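Local coordinates for putative MCP-type signal transduction protein (Campylobacter jejuni subsp. jejuni serotype O:2, PDB 4WY9), which probably senses chemical signals in the periplasm through a tandem-PAS sensory domain, serving as the chemoreceptor Tlp1 in chemotaxis, at residues Glu33-Asn38 with Val166-Pro171. Sequence-based numbering, arbitrary orientation.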
loop_
_atom_site.group_PDB
_atom_site.type_symbol
_atom_site.label_atom_id
_atom_site.label_comp_id
_atom_site.label_asym_id
_atom_site.label_seq_id
_atom_site.Cartn_x
_atom_site.Cartn_y
_atom_site.Cartn_z
ATOM N N GLU A 33 -1.443 -2.895 -10.764
ATOM C CA GLU A 33 -0.338 -2.459 -11.609
ATOM C C GLU A 33 0.973 -2.605 -10.873
ATOM O O GLU A 33 1.955 -3.102 -11.448
ATOM C CB GLU A 33 -0.549 -1.031 -12.088
ATOM C CG GLU A 33 -1.647 -0.902 -13.103
ATOM C CD GLU A 33 -1.828 0.521 -13.584
ATOM O OE1 GLU A 33 -0.846 1.280 -13.584
ATOM O OE2 GLU A 33 -2.948 0.885 -13.993
ATOM N N MET A 34 1.035 -2.160 -9.623
ATOM C CA MET A 34 2.271 -2.281 -8.856
ATOM C C MET A 34 2.676 -3.710 -8.701
ATOM O O MET A 34 3.853 -4.064 -8.911
ATOM C CB MET A 34 2.091 -1.675 -7.493
ATOM C CG MET A 34 1.934 -0.210 -7.496
ATOM S SD MET A 34 1.739 0.384 -5.823
ATOM C CE MET A 34 3.239 -0.253 -5.089
ATOM N N ILE A 35 1.722 -4.566 -8.363
ATOM C CA ILE A 35 2.005 -5.972 -8.133
ATOM C C ILE A 35 2.491 -6.663 -9.404
ATOM O O ILE A 35 3.415 -7.491 -9.363
ATOM C CB ILE A 35 0.771 -6.674 -7.554
ATOM C CG1 ILE A 35 0.545 -6.186 -6.128
ATOM C CG2 ILE A 35 0.915 -8.160 -7.575
ATOM C CD1 ILE A 35 -0.816 -6.437 -5.599
ATOM N N ALA A 36 1.903 -6.328 -10.548
ATOM C CA ALA A 36 2.349 -6.927 -11.795
ATOM C C ALA A 36 3.810 -6.565 -12.085
ATOM O O ALA A 36 4.584 -7.396 -12.574
ATOM C CB ALA A 36 1.449 -6.527 -12.933
ATOM N N LEU A 37 4.194 -5.323 -11.794
ATOM C CA LEU A 37 5.582 -4.930 -12.017
ATOM C C LEU A 37 6.484 -5.703 -11.045
ATOM O O LEU A 37 7.557 -6.167 -11.396
ATOM C CB LEU A 37 5.779 -3.425 -11.886
ATOM C CG LEU A 37 5.143 -2.539 -12.935
ATOM C CD1 LEU A 37 5.609 -1.120 -12.718
ATOM C CD2 LEU A 37 5.508 -3.014 -14.308
ATOM N N ASN A 38 6.084 -5.783 -9.777
ATOM C CA ASN A 38 6.920 -6.460 -8.789
ATOM C C ASN A 38 7.115 -7.897 -9.183
ATOM O O ASN A 38 8.200 -8.455 -9.013
ATOM C CB ASN A 38 6.269 -6.353 -7.421
ATOM C CG ASN A 38 7.218 -6.411 -6.258
ATOM O OD1 ASN A 38 8.388 -6.510 -6.383
ATOM N ND2 ASN A 38 6.631 -6.384 -5.110
ATOM N N VAL A 166 2.138 1.915 2.209
ATOM C CA VAL A 166 1.980 0.476 2.257
ATOM C C VAL A 166 3.061 -0.164 1.382
ATOM O O VAL A 166 3.450 0.397 0.353
ATOM C CB VAL A 166 0.578 0.020 1.826
ATOM C CG1 VAL A 166 0.260 0.433 0.365
ATOM C CG2 VAL A 166 0.406 -1.473 2.001
ATOM N N ASN A 167 3.537 -1.324 1.811
ATOM C CA ASN A 167 4.587 -2.016 1.108
ATOM C C ASN A 167 4.106 -3.299 0.472
ATOM O O ASN A 167 3.270 -4.005 1.026
ATOM C CB ASN A 167 5.752 -2.297 2.040
ATOM C CG ASN A 167 6.486 -1.048 2.408
ATOM O OD1 ASN A 167 7.408 -0.637 1.694
ATOM N ND2 ASN A 167 6.050 -0.398 3.463
ATOM N N VAL A 168 4.687 -3.604 -0.685
ATOM C CA VAL A 168 4.392 -4.779 -1.470
ATOM C C VAL A 168 5.736 -5.417 -1.762
ATOM O O VAL A 168 6.627 -4.702 -2.221
ATOM C CB VAL A 168 3.663 -4.432 -2.761
ATOM C CG1 VAL A 168 3.414 -5.634 -3.600
ATOM C CG2 VAL A 168 2.291 -3.727 -2.427
ATOM N N ALA A 169 5.901 -6.702 -1.493
ATOM C CA ALA A 169 7.216 -7.331 -1.636
ATOM C C ALA A 169 7.146 -8.798 -1.976
ATOM O O ALA A 169 6.172 -9.495 -1.647
ATOM C CB ALA A 169 8.023 -7.124 -0.347
ATOM N N ILE A 170 8.188 -9.279 -2.653
ATOM C CA ILE A 170 8.275 -10.662 -3.116
ATOM C C ILE A 170 9.694 -11.180 -2.888
ATOM O O ILE A 170 10.669 -10.447 -3.132
ATOM C CB ILE A 170 7.905 -10.769 -4.610
ATOM C CG1 ILE A 170 6.512 -10.194 -4.869
ATOM C CG2 ILE A 170 7.991 -12.182 -5.130
ATOM C CD1 ILE A 170 6.122 -10.185 -6.326
ATOM N N PRO A 171 9.846 -12.434 -2.424
ATOM C CA PRO A 171 11.190 -13.050 -2.284
ATOM C C PRO A 171 11.871 -13.284 -3.610
ATOM O O PRO A 171 11.203 -13.477 -4.630
ATOM C CB PRO A 171 10.899 -14.382 -1.611
ATOM C CG PRO A 171 9.484 -14.688 -1.994
ATOM C CD PRO A 171 8.795 -13.345 -1.978
#
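Asn38 turns CG anti to its backbone N (chi1 -153°), which puts CG on the strand side of the helix, while Val168 sets CG1 anti to its own N (chi1 177°) and lowers that methyl towards the helix. With these groups so placed, Asn38 ND2 lies 3.6 Å from Val168 CG1, and the same nitrogen reaches 3.3 Å from Val168 O, so the amide end rests against both the side chain and the backbone of one strand residue. CG1 of Val168 also takes Ile35, whose CG1 stands 3.9 Å away, the two side chains crossing at about a right angle. Met34 adds a looser touch, its CE 4.5 Å from Val168 CG2, so that Val168 meets three residues of the helix.

Further along the strand, the side chains of Ile170 and Asn38 run alongside one another with opposite headings. Ile170 CG1 lies 3.8 Å from Asn38 ND2; the isoleucine chain is stretched out, and its CD1 lies 3.8 Å from Asn38 C. A buried asparagine is thus flanked by aliphatic groups, an example of how a polar side chain can share an interface with branched apolar ones. The short segments run roughly parallel, 25° apart with axes 9.0 Å from each other.

Strand 163-173 belongs to the first PDC sensor domain of the Cache clan, PAS-like in fold, and the long helix 8-51 packs on one face of its antiparallel sheet. The neighbouring strand 179-188 contributes to the same interface, with Ile183 and Met185 touching Asn38, and it is bonded to strand 163-173 through backbone pairs such as Val168 with Met185. Ala169 points the other way, to Val133 and Ile137 of helix 132-140, so the strand is sandwiched between that helix and helix 8-51.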